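Local coordinates for pyocin-S2 immunity protein (Pseudomonas aeruginosa, PDB 4QKO), which binds the nuclease domain of the bacteriocin pyocin S2 and probably protects the producing cell from its own toxin, at residues S3-Y8 and P82-G87; E15-I20 and L39-L44; T45-G50 and K73-S78. All coordinates share one frame; numbering follows the deposited sequence. Where two conformers were deposited one is given.

Contact 1 of 3, residues S3-Y8 and P82-G87; sequences SKISEY and PGFKAG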
loop_
_atom_site.group_PDB
_atom_site.type_symbol
_atom_site.label_atom_id
_atom_site.label_comp_id
_atom_site.label_asym_id
_atom_site.label_seq_id
_atom_site.Cartn_x
_atom_site.Cartn_y
_atom_site.Cartn_z
ATOM N N SER A 3 -15.896 17.609 7.746
ATOM C CA SER A 3 -15.768 16.753 8.951
ATOM C C SER A 3 -16.634 15.463 8.888
ATOM O O SER A 3 -16.309 14.413 9.480
ATOM C CB SER A 3 -16.217 17.594 10.173
ATOM O OG SER A 3 -15.298 17.480 11.234
ATOM N N LYS A 4 -17.747 15.561 8.177
ATOM C CA LYS A 4 -18.741 14.511 8.151
ATOM C C LYS A 4 -19.127 14.313 6.728
ATOM O O LYS A 4 -19.213 15.281 5.953
ATOM C CB LYS A 4 -19.985 14.926 8.932
ATOM C CG LYS A 4 -19.836 14.891 10.430
ATOM C CD LYS A 4 -21.216 14.987 11.060
ATOM C CE LYS A 4 -21.178 15.666 12.417
ATOM N NZ LYS A 4 -22.570 15.898 12.902
ATOM N N ILE A 5 -19.421 13.061 6.383
ATOM C CA ILE A 5 -19.765 12.750 5.028
ATOM C C ILE A 5 -21.068 13.518 4.553
ATOM O O ILE A 5 -21.254 13.827 3.364
ATOM C CB ILE A 5 -19.710 11.179 4.841
ATOM C CG1 ILE A 5 -19.652 10.816 3.358
ATOM C CG2 ILE A 5 -20.901 10.528 5.540
ATOM C CD1 ILE A 5 -19.350 9.354 3.151
ATOM N N SER A 6 -21.958 13.878 5.485
ATOM C CA SER A 6 -23.184 14.583 5.126
ATOM C C SER A 6 -22.965 16.051 4.673
ATOM O O SER A 6 -23.862 16.671 4.103
ATOM C CB SER A 6 -24.139 14.537 6.314
ATOM O OG SER A 6 -23.513 15.208 7.374
ATOM N N GLU A 7 -21.772 16.589 4.914
ATOM C CA GLU A 7 -21.310 17.850 4.298
ATOM C C GLU A 7 -20.880 17.727 2.804
ATOM O O GLU A 7 -20.832 18.741 2.069
ATOM C CB GLU A 7 -20.186 18.442 5.164
ATOM C CG GLU A 7 -20.719 18.785 6.559
ATOM C CD GLU A 7 -19.679 18.809 7.685
ATOM O OE1 GLU A 7 -18.471 18.661 7.413
ATOM O OE2 GLU A 7 -20.095 19.009 8.865
ATOM N N TYR A 8 -20.565 16.505 2.333
ATOM C CA TYR A 8 -20.276 16.329 0.937
ATOM C C TYR A 8 -21.548 16.104 0.167
ATOM O O TYR A 8 -22.418 15.355 0.622
ATOM C CB TYR A 8 -19.423 15.083 0.753
ATOM C CG TYR A 8 -18.017 15.196 1.256
ATOM C CD1 TYR A 8 -17.720 15.142 2.624
ATOM C CD2 TYR A 8 -16.983 15.338 0.365
ATOM C CE1 TYR A 8 -16.401 15.211 3.087
ATOM C CE2 TYR A 8 -15.675 15.422 0.803
ATOM C CZ TYR A 8 -15.395 15.371 2.166
ATOM O OH TYR A 8 -14.104 15.467 2.562
ATOM N N PRO A 82 -26.741 9.115 8.250
ATOM C CA PRO A 82 -26.921 10.276 7.341
ATOM C C PRO A 82 -26.205 10.099 5.996
ATOM O O PRO A 82 -25.129 9.515 5.969
ATOM C CB PRO A 82 -26.270 11.456 8.082
ATOM C CG PRO A 82 -26.143 10.995 9.515
ATOM C CD PRO A 82 -26.148 9.498 9.540
ATOM N N GLY A 83 -26.810 10.618 4.927
ATOM C CA GLY A 83 -26.318 10.495 3.602
ATOM C C GLY A 83 -25.700 11.781 3.116
ATOM O O GLY A 83 -25.457 12.699 3.859
ATOM N N PHE A 84 -25.430 11.818 1.831
ATOM C CA PHE A 84 -24.768 12.943 1.219
ATOM C C PHE A 84 -25.737 14.113 1.228
ATOM O O PHE A 84 -26.950 13.935 1.091
ATOM C CB PHE A 84 -24.407 12.625 -0.240
ATOM C CG PHE A 84 -23.376 11.553 -0.388
ATOM C CD1 PHE A 84 -22.152 11.661 0.274
ATOM C CD2 PHE A 84 -23.627 10.442 -1.149
ATOM C CE1 PHE A 84 -21.197 10.691 0.139
ATOM C CE2 PHE A 84 -22.674 9.433 -1.274
ATOM C CZ PHE A 84 -21.468 9.556 -0.608
ATOM N N LYS A 85 -25.184 15.302 1.396
ATOM C CA LYS A 85 -25.897 16.525 1.056
ATOM C C LYS A 85 -26.479 16.478 -0.352
ATOM O O LYS A 85 -25.817 16.037 -1.294
ATOM C CB LYS A 85 -24.947 17.693 1.127
ATOM C CG LYS A 85 -25.664 19.024 1.010
ATOM C CD LYS A 85 -24.732 20.130 1.495
ATOM C CE LYS A 85 -23.527 20.300 0.578
ATOM N NZ LYS A 85 -22.829 21.599 0.849
ATOM N N ALA A 86 -27.703 16.985 -0.503
ATOM C CA ALA A 86 -28.344 17.044 -1.822
ATOM C C ALA A 86 -27.541 17.972 -2.754
ATOM O O ALA A 86 -26.950 18.957 -2.288
ATOM C CB ALA A 86 -29.795 17.540 -1.681
ATOM N N GLY A 87 -27.495 17.634 -4.046
ATOM C CA GLY A 87 -26.830 18.470 -5.076
ATOM C C GLY A 87 -27.845 19.339 -5.813
ATOM O O GLY A 87 -27.497 20.091 -6.730
#
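The ring of F84 receives the backbone oxygen of Y8 at its edge, near the ring plane, while I5 approaches the same ring obliquely, its CG1 lying 3.6 Å from F84 CE1 and its CD1 close to the same carbon. In the C-terminal tail F84 has CG anti to its carbonyl carbon (chi1 -66°); the ring packs beside I5, where F13 of helix 10-21 and V69 of helix 65-78 also meet it. The Y8 ring has K4 O in plane at its edge and a cation-pi partner in K2. The two segments are the loops at either end of a four-helix immunity protein: a short 3-10 turn, residues 5-7, ahead of helix 10-21, and an irregular tail after helix 65-78. Their backbones run close together, and K85 N gives Y8 O a weak, bent hydrogen bond of 2.9 Å. Two residues earlier on each segment, S6 CA makes a CA-H...O contact of 3.2 Å with G83 O. K85 bends at chi3 and lays CE 3.5 Å from E7 O. Within 3-8, E7 OE1 accepts from S3 N (2.8 Å), nearly along its C-O axis, and from K4 N, above the carboxylate plane.

Contact 2 of 3, residues E15-I20 and L39-L44; sequences EFVKDI and LEFKKL
Facing each other through F16, V17 and I20 on one side and F41 and L44 on the other, the helical segments 15-20 and 39-44 run roughly antiparallel. Their axes come within 11.4 Å at a signed crossing angle of -143°, and the nearest CA atoms, those of V17 and F41, are 7.8 Å apart. This wide spacing leaves the two backbones well separated, and large side chains bridge the interval. F16 reaches across with CG anti to its backbone N (chi1 177°). F16 CE2 meets L44 CD2 at 4.1 Å and F41 CA at 4.2 Å, both obliquely, while E40 CB sits at the ring edge, 4.3 Å from F16 CZ. One face of F16 is occupied from within its own helix by I20 CD1, offset toward the rim, and this same methyl continues across to F41 CB at 3.9 Å. I20 therefore lies against both phenylalanines. F41 also carries its CG anti to the backbone N (chi1 172°), and V17 CG2 comes obliquely to its CE1 at 3.8 Å. All the contacts between the segments are apolar. Helix 65-78 adds V68 against V17 and F41, and helix 52-55 adds L54 against I20 and F41. On another side of helix 31-45, K42 forms a salt bridge with E88 of the pyocin S2 chain and L39 packs on I96 of that chain, so the helix that contributes F41 to the interior also contributes to the toxin interface. Such an aromatic and aliphatic interior, shared by helices 10-21, 31-45, 52-55 and 65-78, is characteristic of the all-helical four-helix fold of the colicin and pyocin immunity proteins.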
loop_
_atom_site.group_PDB
_atom_site.type_symbol
_atom_site.label_atom_id
_atom_site.label_comp_id
_atom_site.label_asym_id
_atom_site.label_seq_id
_atom_site.Cartn_x
_atom_site.Cartn_y
_atom_site.Cartn_z
ATOM N N GLU A 15 -15.367 12.882 -6.223
ATOM C CA GLU A 15 -14.119 13.522 -6.639
ATOM C C GLU A 15 -12.963 13.332 -5.603
ATOM O O GLU A 15 -11.815 13.101 -5.988
ATOM C CB GLU A 15 -14.381 14.983 -6.957
ATOM C CG GLU A 15 -15.627 15.237 -7.828
ATOM C CD GLU A 15 -15.966 14.144 -8.862
ATOM O OE1 GLU A 15 -15.039 13.433 -9.346
ATOM O OE2 GLU A 15 -17.160 14.023 -9.225
ATOM N N PHE A 16 -13.258 13.371 -4.306
ATOM C CA PHE A 16 -12.281 13.006 -3.269
ATOM C C PHE A 16 -11.826 11.532 -3.430
ATOM O O PHE A 16 -10.610 11.241 -3.465
ATOM C CB PHE A 16 -12.920 13.160 -1.942
ATOM C CG PHE A 16 -12.090 12.774 -0.745
ATOM C CD1 PHE A 16 -10.852 13.346 -0.493
ATOM C CD2 PHE A 16 -12.619 11.885 0.210
ATOM C CE1 PHE A 16 -10.127 13.027 0.683
ATOM C CE2 PHE A 16 -11.921 11.590 1.409
ATOM C CZ PHE A 16 -10.679 12.162 1.649
ATOM N N VAL A 17 -12.782 10.599 -3.605
ATOM C CA VAL A 17 -12.382 9.188 -3.758
ATOM C C VAL A 17 -11.553 8.960 -5.054
ATOM O O VAL A 17 -10.561 8.235 -5.054
ATOM C CB VAL A 17 -13.647 8.301 -3.743
ATOM C CG1 VAL A 17 -13.237 6.910 -4.061
ATOM C CG2 VAL A 17 -14.359 8.362 -2.384
ATOM N N LYS A 18 -11.931 9.615 -6.150
ATOM C CA LYS A 18 -11.183 9.497 -7.402
ATOM C C LYS A 18 -9.784 10.023 -7.183
ATOM O O LYS A 18 -8.828 9.411 -7.685
ATOM C CB LYS A 18 -11.721 10.339 -8.557
ATOM C CG LYS A 18 -12.859 9.869 -9.442
ATOM C CD LYS A 18 -12.988 10.876 -10.601
ATOM C CE LYS A 18 -14.437 11.172 -11.024
ATOM N NZ LYS A 18 -14.949 10.168 -11.994
ATOM N N ASP A 19 -9.642 11.130 -6.447
ATOM C CA ASP A 19 -8.308 11.658 -6.119
ATOM C C ASP A 19 -7.437 10.704 -5.346
ATOM O O ASP A 19 -6.240 10.547 -5.652
ATOM C CB ASP A 19 -8.366 12.998 -5.387
ATOM C CG ASP A 19 -8.865 14.160 -6.313
ATOM O OD1 ASP A 19 -8.692 14.066 -7.551
ATOM O OD2 ASP A 19 -9.448 15.161 -5.796
ATOM N N ILE A 20 -8.017 10.083 -4.327
ATOM C CA ILE A 20 -7.264 9.061 -3.576
ATOM C C ILE A 20 -6.908 7.873 -4.476
ATOM O O ILE A 20 -5.742 7.450 -4.525
ATOM C CB ILE A 20 -8.076 8.522 -2.369
ATOM C CG1 ILE A 20 -8.284 9.644 -1.383
ATOM C CG2 ILE A 20 -7.346 7.347 -1.758
ATOM C CD1 ILE A 20 -9.131 9.319 -0.157
ATOM N N LEU A 39 -6.818 7.721 5.661
ATOM C CA LEU A 39 -7.311 7.720 7.079
ATOM C C LEU A 39 -8.519 8.576 7.207
ATOM O O LEU A 39 -9.501 8.156 7.812
ATOM C CB LEU A 39 -6.209 8.154 8.036
ATOM C CG LEU A 39 -5.023 7.152 8.173
ATOM C CD1 LEU A 39 -3.861 7.741 8.980
ATOM C CD2 LEU A 39 -5.426 5.803 8.796
ATOM N N GLU A 40 -8.538 9.721 6.531
ATOM C CA GLU A 40 -9.744 10.547 6.457
ATOM C C GLU A 40 -10.949 9.815 5.795
ATOM O O GLU A 40 -12.060 9.918 6.303
ATOM C CB GLU A 40 -9.486 11.883 5.752
ATOM C CG GLU A 40 -8.734 12.864 6.629
ATOM C CD GLU A 40 -8.343 14.228 5.988
ATOM O OE1 GLU A 40 -9.218 14.904 5.379
ATOM O OE2 GLU A 40 -7.175 14.673 6.196
ATOM N N PHE A 41 -10.712 9.122 4.670
ATOM C CA PHE A 41 -11.726 8.310 4.013
ATOM C C PHE A 41 -12.326 7.313 4.989
ATOM O O PHE A 41 -13.554 7.187 5.056
ATOM C CB PHE A 41 -11.111 7.605 2.799
ATOM C CG PHE A 41 -11.964 6.597 2.143
ATOM C CD1 PHE A 41 -12.909 6.961 1.184
ATOM C CD2 PHE A 41 -11.826 5.252 2.441
ATOM C CE1 PHE A 41 -13.690 5.995 0.546
ATOM C CE2 PHE A 41 -12.614 4.284 1.794
ATOM C CZ PHE A 41 -13.553 4.640 0.857
ATOM N N LYS A 42 -11.492 6.578 5.658
ATOM C CA LYS A 42 -11.981 5.503 6.593
ATOM C C LYS A 42 -12.878 6.111 7.649
ATOM O O LYS A 42 -13.995 5.613 7.946
ATOM C CB LYS A 42 -10.795 4.864 7.296
ATOM C CG LYS A 42 -10.033 3.918 6.429
ATOM C CD LYS A 42 -8.631 3.606 6.925
ATOM C CE LYS A 42 -8.530 3.248 8.381
ATOM N NZ LYS A 42 -8.916 1.817 8.559
ATOM N N LYS A 43 -12.431 7.247 8.190
ATOM C CA LYS A 43 -13.247 8.024 9.153
ATOM C C LYS A 43 -14.566 8.533 8.599
ATOM O O LYS A 43 -15.623 8.432 9.239
ATOM C CB LYS A 43 -12.481 9.260 9.683
ATOM C CG LYS A 43 -11.620 9.034 10.907
ATOM C CD LYS A 43 -11.808 10.125 11.986
ATOM C CE LYS A 43 -11.834 11.593 11.500
ATOM N NZ LYS A 43 -10.500 12.153 11.091
ATOM N N LEU A 44 -14.527 9.128 7.427
ATOM C CA LEU A 44 -15.736 9.682 6.861
ATOM C C LEU A 44 -16.813 8.620 6.577
ATOM O O LEU A 44 -17.994 8.870 6.811
ATOM C CB LEU A 44 -15.462 10.373 5.533
ATOM C CG LEU A 44 -15.319 11.860 5.304
ATOM C CD1 LEU A 44 -15.874 12.710 6.429
ATOM C CD2 LEU A 44 -13.899 12.242 4.951
#

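Contact 3 of 3, residues T45-G50 and K73-S78; sequences TEHPSG and KEWRAS
R76 binds E46 and T45 through a single nitrogen, NH1, which donates to E46 OE2 at 2.6 Å and to T45 O at 3.0 Å. The first bond is a salt bridge, nearly straight at 168°, made on the anti side of the carboxylate; both acceptors lie near the guanidinium plane, although NH1 stands well above the plane of the T45 carbonyl. The R76 chain is bent at chi3 (63°), and a water donates to E46 OE2 while accepting from R76 NH2, closing a second path between the charged groups. Aromatic contacts centre on W75. The edge of H47 meets its indole face, planes 53° apart, with H47 CD2 3.6 Å from W75 CG, and H47 CA makes a CH-pi contact over the six-membered ring. The apolar contact is that of P48, whose CD lies over the same indole face, 3.4 Å from W75 CZ2. The loop is shaped by its own hydrogen bonds. T45 OG1 accepts from H47 N in an ST turn, H47 ND1 accepts from S49 N in the ring plane, and a type I turn runs from H47 to G50. E46, with positive phi, ends helix 31-45, and the contact thus joins the link from that helix to helix 52-55 with the last turns of helix 65-78, while R76 NH2 also reaches P82 O in the tail after the helix.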
loop_
_atom_site.group_PDB
_atom_site.type_symbol
_atom_site.label_atom_id
_atom_site.label_comp_id
_atom_site.label_asym_id
_atom_site.label_seq_id
_atom_site.Cartn_x
_atom_site.Cartn_y
_atom_site.Cartn_z
ATOM N N THR A 45 -16.416 7.475 5.991
ATOM C CA THR A 45 -17.424 6.514 5.504
ATOM C C THR A 45 -18.015 5.773 6.690
ATOM O O THR A 45 -19.174 5.358 6.617
ATOM C CB THR A 45 -16.847 5.445 4.588
ATOM O OG1 THR A 45 -15.776 4.832 5.262
ATOM C CG2 THR A 45 -16.276 6.028 3.249
ATOM N N GLU A 46 -17.212 5.549 7.735
ATOM C CA GLU A 46 -17.612 4.699 8.848
ATOM C C GLU A 46 -17.850 3.260 8.411
ATOM O O GLU A 46 -18.415 2.474 9.171
ATOM C CB GLU A 46 -18.859 5.228 9.594
ATOM C CG GLU A 46 -18.617 6.620 10.126
ATOM C CD GLU A 46 -19.860 7.316 10.724
ATOM O OE1 GLU A 46 -19.697 7.848 11.835
ATOM O OE2 GLU A 46 -20.945 7.372 10.092
ATOM N N HIS A 47 -17.356 2.885 7.245
ATOM C CA HIS A 47 -17.659 1.592 6.712
ATOM C C HIS A 47 -16.694 0.564 7.306
ATOM O O HIS A 47 -15.466 0.791 7.395
ATOM C CB HIS A 47 -17.568 1.633 5.226
ATOM C CG HIS A 47 -18.108 0.421 4.559
ATOM N ND1 HIS A 47 -17.423 -0.761 4.553
ATOM C CD2 HIS A 47 -19.202 0.221 3.813
ATOM C CE1 HIS A 47 -18.105 -1.661 3.892
ATOM N NE2 HIS A 47 -19.175 -1.083 3.398
ATOM N N PRO A 48 -17.207 -0.606 7.637
ATOM C CA PRO A 48 -16.321 -1.568 8.267
ATOM C C PRO A 48 -15.222 -2.205 7.386
ATOM O O PRO A 48 -14.309 -2.768 7.905
ATOM C CB PRO A 48 -17.315 -2.644 8.772
ATOM C CG PRO A 48 -18.459 -2.504 7.938
ATOM C CD PRO A 48 -18.618 -1.058 7.673
ATOM N N SER A 49 -15.281 -2.082 6.071
ATOM C CA SER A 49 -14.171 -2.532 5.211
ATOM C C SER A 49 -13.038 -1.486 5.125
ATOM O O SER A 49 -12.004 -1.824 4.595
ATOM C CB SER A 49 -14.671 -2.840 3.788
ATOM O OG SER A 49 -15.741 -3.815 3.791
ATOM N N GLY A 50 -13.229 -0.252 5.631
ATOM C CA GLY A 50 -12.183 0.781 5.625
ATOM C C GLY A 50 -11.497 0.912 4.272
ATOM O O GLY A 50 -12.141 0.983 3.239
ATOM N N LYS A 73 -22.530 4.563 -0.188
ATOM C CA LYS A 73 -23.865 5.161 -0.123
ATOM C C LYS A 73 -24.960 4.133 0.314
ATOM O O LYS A 73 -25.845 4.441 1.183
ATOM C CB LYS A 73 -24.214 5.695 -1.494
ATOM C CG LYS A 73 -25.573 6.317 -1.676
ATOM C CD LYS A 73 -25.758 6.905 -3.061
ATOM C CE LYS A 73 -27.022 7.733 -3.054
ATOM N NZ LYS A 73 -27.254 8.119 -4.460
ATOM N N GLU A 74 -24.887 2.953 -0.296
ATOM C CA GLU A 74 -25.933 1.949 -0.111
ATOM C C GLU A 74 -25.809 1.346 1.237
ATOM O O GLU A 74 -26.821 1.103 1.881
ATOM C CB GLU A 74 -25.884 0.918 -1.204
ATOM C CG GLU A 74 -26.366 1.414 -2.562
ATOM C CD GLU A 74 -26.425 0.308 -3.633
ATOM O OE1 GLU A 74 -26.247 -0.917 -3.301
ATOM O OE2 GLU A 74 -26.705 0.653 -4.811
ATOM N N TRP A 75 -24.586 1.132 1.707
ATOM C CA TRP A 75 -24.369 0.632 3.072
ATOM C C TRP A 75 -24.883 1.614 4.159
ATOM O O TRP A 75 -25.656 1.220 5.061
ATOM C CB TRP A 75 -22.916 0.291 3.313
ATOM C CG TRP A 75 -22.632 -0.148 4.746
ATOM C CD1 TRP A 75 -22.798 -1.364 5.230
ATOM C CD2 TRP A 75 -22.205 0.660 5.849
ATOM N NE1 TRP A 75 -22.496 -1.407 6.540
ATOM C CE2 TRP A 75 -22.123 -0.178 6.959
ATOM C CE3 TRP A 75 -21.827 1.990 5.991
ATOM C CZ2 TRP A 75 -21.696 0.256 8.221
ATOM C CZ3 TRP A 75 -21.431 2.447 7.233
ATOM C CH2 TRP A 75 -21.351 1.557 8.346
ATOM N N ARG A 76 -24.588 2.899 4.042
ATOM C CA ARG A 76 -25.011 3.871 5.065
ATOM C C ARG A 76 -26.520 3.998 5.025
ATOM O O ARG A 76 -27.122 4.153 6.069
ATOM C CB ARG A 76 -24.374 5.267 4.881
ATOM C CG ARG A 76 -22.859 5.320 5.027
ATOM C CD ARG A 76 -22.275 6.716 4.772
ATOM N NE ARG A 76 -22.749 7.718 5.732
ATOM C CZ ARG A 76 -22.346 7.866 6.990
ATOM N NH1 ARG A 76 -21.358 7.169 7.508
ATOM N NH2 ARG A 76 -22.948 8.797 7.721
ATOM N N ALA A 77 -27.116 4.009 3.834
ATOM C CA ALA A 77 -28.602 4.059 3.697
ATOM C C ALA A 77 -29.251 2.870 4.415
ATOM O O ALA A 77 -30.310 3.001 5.095
ATOM C CB ALA A 77 -29.047 4.078 2.245
ATOM N N SER A 78 -28.631 1.720 4.257
ATOM C CA SER A 78 -29.169 0.463 4.798
ATOM C C SER A 78 -29.002 0.380 6.344
ATOM O O SER A 78 -29.802 -0.256 7.031
ATOM C CB SER A 78 -28.473 -0.707 4.150
ATOM O OG SER A 78 -27.268 -0.991 4.882
HETATM O O HOH W 1 -22.937 8.620 10.926
#

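How the contacts relate
Contact 2 is the buried one, close to the centre of the chain and wholly apolar; contact 1 lies at the surface and contact 3 is partly buried. Helix 31-45 supplies one side of contact 2, and its end leads into the loop of contact 3, whereas helix 65-78 carries contact 3 and leads into the tail of contact 1. Chemistry follows position: side-chain packing inside, a salt bridge, water and aromatic stacking at the loop, and backbone polar contacts between the chain ends. I5 and R76 tie the sites together. I5 CB packs on L44 O, I5 CG2 lies 3.4 Å from R76 CZ, and R76 is the residue that contact 3 shares with contact 1.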